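Local coordinates for FixG-related protein (Vibrio parahaemolyticus, PDB 2R39) that forms the immunoglobulin-like C-terminal domain of a probably membrane-bound FixG-related protein, which as a whole probably binds 4Fe-4S clusters and takes part in electron transport, at residues A[35-40]-A[49-54]; A[79-84]-A[95-100]. All coordinates share one frame; numbering follows the deposited sequence.

Contact 1: A[35-40]-A[49-54]; sequences YTLKVI and YNLDVK
Leu37 and Val39 on segment 35-40 face Leu51 and Tyr49 on segment 49-54 across two nearly antiparallel strands, whose local axes run at 158° to each other and approach to 10.7 Å. That spacing is far too wide for backbone pairing, and no hydrogen bond crosses the contact: the strands belong to the two opposed sheets of an immunoglobulin-like beta sandwich, and the gap is bridged almost entirely by side chains. Two residue pairs set the register, Leu37 with Leu51 and Val39 with Tyr49. All four side chains leave the backbone toward the other strand, and all four residues are buried.

The leucines meet tip to tip, Leu37 CD1 lying 3.9 Å from Leu51 CD1. Both have CG beside the backbone N and anti to the carbonyl carbon, an arrangement that carries one methyl of each to the middle of the gap. Val39 divides its two methyls between partners. CG1, anti to the backbone N (chi1 169°), comes obliquely against one side of the Tyr49 ring, 3.9 Å from Tyr49 CD2 and 4.0 Å from Tyr49 CE2. The second methyl turns toward the other partner, with Val39 CG2 at 4.3 Å from Leu51 CD2, so the valine links both pairs into one apolar row.

Within its own sheet, strand 31-41 is hydrogen-bonded through Leu37 and Val39 to Leu77 and Leu75 of strand 74-83. Leu99 of strand 92-101 packs on both Val39 and Tyr49, while Ile67 and Val69 of strand 66-69, next to 47-54 in its own sheet, also touch the tyrosine. The Tyr49 ring slides past Val39 rather than pointing at it, which brings its hydroxyl alongside the backbone of Ile40; Tyr49 OH remains 4.1 Å from Ile40 O, beyond hydrogen-bonding distance.

Contact 2: A[79-84]-A[95-100]; sequences MSLGAD and IQFILT
Met79, modelled as selenomethionine, and Phe97 slide past each other from opposite sheets in a Met-aromatic contact. The selenium lies obliquely to the ring: Met79 SE is 4.9 Å from the ring centroid of Phe97, 52° off the ring normal, and 3.9 Å from Phe97 CE1. The chain bends at chi3 (-65°), leaving the terminal methyl beside the same ring atom, Met79 CE to Phe97 CE1 4.1 Å. At the neighbouring ring atom, Leu81 CD1 approaches Phe97 CZ to 3.9 Å, again obliquely. The same methyl meets Ile95 CD1 tip to tip, at 3.8 Å from Leu81 CD1; one leucine branch thus touches two residues of segment 95-100.

The backbones stand well apart, with segment axes no nearer than 11.9 Å and inclined at 135°, and no hydrogen bond spans them. This is apolar core packing between the facing layers of the sandwich. Tyr35 of the adjoining strand 31-41 packs on Met79, Leu81 and Ile95 and meets the Phe97 ring edge-to-face. Val53 of strand 47-54 and Leu56 of the following loop lie against both Leu81 and Ile95, and strand 106-115 adds Ser112 beside Phe97.

Both contacts are buried in the core, their centres 8 Å apart, and they join the same two sheets: 31-41 neighbours 74-83 in one, 47-54 neighbours 92-101 in the other. Within a sheet, probable backbone hydrogen bonds connect Asn50 O to Thr100 N and Lys54 N to Gln96 O, both at 2.8 Å, whereas no hydrogen bond crosses the gap in either contact, and the close contacts are chiefly apolar. Each sets aliphatic methyls against one aromatic ring, Tyr49 in contact 1 and Phe97 in the more inclined contact 2, but only contact 2 adds a selenium beside the ring. Tyr35, on segment 35-40 but not touching 49-54, reaches instead to contact 2, its OH 3.5 Å from Ile95 CD1.

Contact 1: A[35-40]-A[49-54]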
loop_
_atom_site.group_PDB
_atom_site.type_symbol
_atom_site.label_atom_id
_atom_site.label_comp_id
_atom_site.label_asym_id
_atom_site.label_seq_id
_atom_site.Cartn_x
_atom_site.Cartn_y
_atom_site.Cartn_z
ATOM N N TYR A 35 -3.814 1.747 -6.484
ATOM C CA TYR A 35 -4.358 1.025 -5.338
ATOM C C TYR A 35 -5.168 1.964 -4.454
ATOM O O TYR A 35 -4.940 3.178 -4.454
ATOM C CB TYR A 35 -3.223 0.451 -4.475
ATOM C CG TYR A 35 -2.217 -0.383 -5.235
ATOM C CD1 TYR A 35 -2.374 -1.759 -5.354
ATOM C CD2 TYR A 35 -1.106 0.213 -5.844
ATOM C CE1 TYR A 35 -1.435 -2.537 -6.064
ATOM C CE2 TYR A 35 -0.178 -0.549 -6.557
ATOM C CZ TYR A 35 -0.348 -1.917 -6.662
ATOM O OH TYR A 35 0.578 -2.665 -7.353
ATOM N N THR A 36 -6.087 1.394 -3.679
ATOM C CA THR A 36 -6.677 2.111 -2.548
ATOM C C THR A 36 -6.493 1.302 -1.269
ATOM O O THR A 36 -6.913 0.140 -1.183
ATOM C CB THR A 36 -8.160 2.426 -2.790
ATOM O OG1 THR A 36 -8.282 3.148 -4.019
ATOM C CG2 THR A 36 -8.729 3.277 -1.653
ATOM N N LEU A 37 -5.831 1.910 -0.290
ATOM C CA LEU A 37 -5.712 1.314 1.037
ATOM C C LEU A 37 -6.868 1.784 1.923
ATOM O O LEU A 37 -7.180 2.960 1.946
ATOM C CB LEU A 37 -4.369 1.678 1.690
ATOM C CG LEU A 37 -3.051 1.485 0.929
ATOM C CD1 LEU A 37 -1.838 1.711 1.860
ATOM C CD2 LEU A 37 -2.949 0.145 0.272
ATOM N N LYS A 38 -7.502 0.856 2.634
ATOM C CA LYS A 38 -8.485 1.197 3.666
ATOM C C LYS A 38 -7.885 0.872 5.026
ATOM O O LYS A 38 -7.488 -0.262 5.279
ATOM C CB LYS A 38 -9.778 0.406 3.457
ATOM C CG LYS A 38 -10.852 0.643 4.528
ATOM C CD LYS A 38 -12.123 -0.181 4.267
ATOM C CE LYS A 38 -12.900 0.343 3.061
ATOM N NZ LYS A 38 -14.194 -0.388 2.796
ATOM N N VAL A 39 -7.805 1.872 5.894
ATOM C CA VAL A 39 -7.163 1.710 7.187
ATOM C C VAL A 39 -8.142 2.062 8.301
ATOM O O VAL A 39 -8.837 3.066 8.228
ATOM C CB VAL A 39 -5.890 2.603 7.297
ATOM C CG1 VAL A 39 -5.367 2.642 8.723
ATOM C CG2 VAL A 39 -4.795 2.135 6.329
ATOM N N ILE A 40 -8.196 1.232 9.332
ATOM C CA ILE A 40 -9.021 1.565 10.490
ATOM C C ILE A 40 -8.250 1.505 11.809
ATOM O O ILE A 40 -7.452 0.592 12.035
ATOM C CB ILE A 40 -10.346 0.746 10.547
ATOM C CG1 ILE A 40 -11.110 1.077 11.835
ATOM C CG2 ILE A 40 -10.112 -0.744 10.420
ATOM C CD1 ILE A 40 -12.536 0.766 11.757
ATOM N N TYR A 49 0.490 5.403 11.926
ATOM C CA TYR A 49 0.882 4.223 11.144
ATOM C C TYR A 49 1.884 4.614 10.043
ATOM O O TYR A 49 1.829 5.726 9.527
ATOM C CB TYR A 49 -0.352 3.524 10.537
ATOM C CG TYR A 49 -1.486 3.256 11.527
ATOM C CD1 TYR A 49 -1.301 2.434 12.632
ATOM C CD2 TYR A 49 -2.747 3.820 11.348
ATOM C CE1 TYR A 49 -2.349 2.180 13.541
ATOM C CE2 TYR A 49 -3.802 3.560 12.247
ATOM C CZ TYR A 49 -3.591 2.743 13.342
ATOM O OH TYR A 49 -4.621 2.498 14.249
ATOM N N ASN A 50 2.815 3.718 9.722
ATOM C CA ASN A 50 3.613 3.849 8.507
ATOM C C ASN A 50 3.054 2.829 7.518
ATOM O O ASN A 50 2.637 1.726 7.917
ATOM C CB ASN A 50 5.085 3.497 8.726
ATOM C CG ASN A 50 5.926 4.631 9.362
ATOM O OD1 ASN A 50 5.599 5.821 9.325
ATOM N ND2 ASN A 50 7.071 4.231 9.911
ATOM N N LEU A 51 3.101 3.185 6.240
ATOM C CA LEU A 51 2.636 2.324 5.162
ATOM C C LEU A 51 3.807 2.094 4.244
ATOM O O LEU A 51 4.543 3.028 3.904
ATOM C CB LEU A 51 1.465 2.948 4.406
ATOM C CG LEU A 51 0.295 3.450 5.269
ATOM C CD1 LEU A 51 -0.571 4.373 4.463
ATOM C CD2 LEU A 51 -0.555 2.298 5.870
ATOM N N ASP A 52 3.975 0.838 3.855
ATOM C CA ASP A 52 5.125 0.387 3.065
ATOM C C ASP A 52 4.702 -0.675 2.085
ATOM O O ASP A 52 3.591 -1.153 2.156
ATOM C CB ASP A 52 6.191 -0.192 4.003
ATOM C CG ASP A 52 6.981 0.885 4.680
ATOM O OD1 ASP A 52 7.813 1.519 3.976
ATOM O OD2 ASP A 52 6.754 1.108 5.900
ATOM N N VAL A 53 5.596 -1.029 1.165
ATOM C CA VAL A 53 5.358 -2.135 0.238
ATOM C C VAL A 53 6.647 -2.963 0.205
ATOM O O VAL A 53 7.769 -2.419 0.327
ATOM C CB VAL A 53 4.950 -1.690 -1.212
ATOM C CG1 VAL A 53 6.062 -0.805 -1.899
ATOM C CG2 VAL A 53 4.607 -2.912 -2.087
ATOM N N LYS A 54 6.497 -4.268 0.110
ATOM C CA LYS A 54 7.666 -5.084 -0.125
ATOM C C LYS A 54 7.447 -5.992 -1.321
ATOM O O LYS A 54 6.295 -6.308 -1.654
ATOM C CB LYS A 54 8.084 -5.804 1.158
ATOM C CG LYS A 54 7.530 -7.159 1.371
ATOM C CD LYS A 54 8.395 -7.960 2.362
ATOM C CE LYS A 54 8.641 -7.200 3.654
ATOM N NZ LYS A 54 8.820 -8.148 4.811
#

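Contact 2: A[79-84]-A[95-100]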
loop_
_atom_site.group_PDB
_atom_site.type_symbol
_atom_site.label_atom_id
_atom_site.label_comp_id
_atom_site.label_asym_id
_atom_site.label_seq_id
_atom_site.Cartn_x
_atom_site.Cartn_y
_atom_site.Cartn_z
HETATM N N MSE A 79 -3.567 5.652 -4.002
HETATM C CA MSE A 79 -2.129 5.788 -4.199
HETATM C C MSE A 79 -1.709 5.055 -5.461
HETATM O O MSE A 79 -2.507 4.349 -6.079
HETATM C CB MSE A 79 -1.385 5.179 -3.010
HETATM C CG MSE A 79 -1.644 3.669 -2.855
HETATM SE SE MSE A 79 -0.413 2.897 -1.605
HETATM C CE MSE A 79 1.254 3.163 -2.600
ATOM N N SER A 80 -0.446 5.219 -5.837
ATOM C CA SER A 80 0.121 4.405 -6.899
ATOM C C SER A 80 1.580 4.001 -6.619
ATOM O O SER A 80 2.265 4.597 -5.751
ATOM C CB SER A 80 -0.054 5.091 -8.256
ATOM O OG SER A 80 0.869 6.130 -8.436
ATOM N N LEU A 81 2.013 2.958 -7.327
ATOM C CA LEU A 81 3.397 2.481 -7.326
ATOM C C LEU A 81 3.929 2.585 -8.742
ATOM O O LEU A 81 3.203 2.275 -9.694
ATOM C CB LEU A 81 3.467 1.007 -6.867
ATOM C CG LEU A 81 3.091 0.674 -5.405
ATOM C CD1 LEU A 81 3.230 -0.839 -5.152
ATOM C CD2 LEU A 81 3.934 1.468 -4.415
ATOM N N GLY A 82 5.178 3.030 -8.883
ATOM C CA GLY A 82 5.860 3.068 -10.182
ATOM C C GLY A 82 7.083 2.166 -10.134
ATOM O O GLY A 82 7.773 2.107 -9.116
ATOM N N ALA A 83 7.356 1.437 -11.207
ATOM C CA ALA A 83 8.556 0.617 -11.246
ATOM C C ALA A 83 9.209 0.732 -12.599
ATOM O O ALA A 83 8.523 0.830 -13.603
ATOM C CB ALA A 83 8.208 -0.864 -10.947
ATOM N N ASP A 84 10.534 0.700 -12.626
ATOM C CA ASP A 84 11.282 0.638 -13.891
ATOM C C ASP A 84 11.086 -0.769 -14.436
ATOM O O ASP A 84 11.490 -1.729 -13.769
ATOM C CB ASP A 84 12.763 0.902 -13.599
ATOM C CG ASP A 84 13.657 0.794 -14.823
ATOM O OD1 ASP A 84 13.211 0.367 -15.913
ATOM O OD2 ASP A 84 14.844 1.143 -14.672
ATOM N N ILE A 95 3.501 -8.624 -4.172
ATOM C CA ILE A 95 3.915 -7.589 -3.249
ATOM C C ILE A 95 3.058 -7.712 -1.996
ATOM O O ILE A 95 2.039 -8.402 -2.011
ATOM C CB ILE A 95 3.788 -6.154 -3.882
ATOM C CG1 ILE A 95 2.331 -5.879 -4.319
ATOM C CG2 ILE A 95 4.757 -6.009 -5.124
ATOM C CD1 ILE A 95 1.996 -4.389 -4.685
ATOM N N GLN A 96 3.473 -7.044 -0.927
ATOM C CA GLN A 96 2.657 -6.925 0.264
ATOM C C GLN A 96 2.698 -5.489 0.664
ATOM O O GLN A 96 3.786 -4.892 0.710
ATOM C CB GLN A 96 3.302 -7.650 1.432
ATOM C CG GLN A 96 2.961 -9.089 1.601
ATOM C CD GLN A 96 3.635 -9.597 2.847
ATOM O OE1 GLN A 96 4.604 -8.981 3.328
ATOM N NE2 GLN A 96 3.123 -10.676 3.400
ATOM N N PHE A 97 1.527 -4.942 0.977
ATOM C CA PHE A 97 1.442 -3.680 1.673
ATOM C C PHE A 97 1.481 -3.937 3.175
ATOM O O PHE A 97 0.909 -4.934 3.684
ATOM C CB PHE A 97 0.175 -2.957 1.277
ATOM C CG PHE A 97 0.194 -2.453 -0.143
ATOM C CD1 PHE A 97 0.864 -1.282 -0.465
ATOM C CD2 PHE A 97 -0.473 -3.149 -1.149
ATOM C CE1 PHE A 97 0.879 -0.804 -1.773
ATOM C CE2 PHE A 97 -0.463 -2.677 -2.457
ATOM C CZ PHE A 97 0.219 -1.505 -2.765
ATOM N N ILE A 98 2.189 -3.067 3.887
ATOM C CA ILE A 98 2.420 -3.310 5.284
ATOM C C ILE A 98 2.028 -2.074 6.050
ATOM O O ILE A 98 2.499 -0.974 5.736
ATOM C CB ILE A 98 3.880 -3.725 5.529
ATOM C CG1 ILE A 98 4.174 -5.031 4.752
ATOM C CG2 ILE A 98 4.171 -3.873 7.053
ATOM C CD1 ILE A 98 5.601 -5.154 4.301
ATOM N N LEU A 99 1.137 -2.252 7.022
ATOM C CA LEU A 99 0.819 -1.170 7.943
ATOM C C LEU A 99 1.614 -1.438 9.222
ATOM O O LEU A 99 1.535 -2.522 9.795
ATOM C CB LEU A 99 -0.699 -1.114 8.229
ATOM C CG LEU A 99 -1.107 -0.069 9.280
ATOM C CD1 LEU A 99 -2.518 0.425 9.031
ATOM C CD2 LEU A 99 -0.979 -0.620 10.688
ATOM N N THR A 100 2.401 -0.463 9.637
ATOM C CA THR A 100 3.158 -0.567 10.867
ATOM C C THR A 100 2.609 0.435 11.880
ATOM O O THR A 100 2.593 1.631 11.617
ATOM C CB THR A 100 4.656 -0.294 10.622
ATOM O OG1 THR A 100 5.150 -1.248 9.671
ATOM C CG2 THR A 100 5.457 -0.425 11.934
#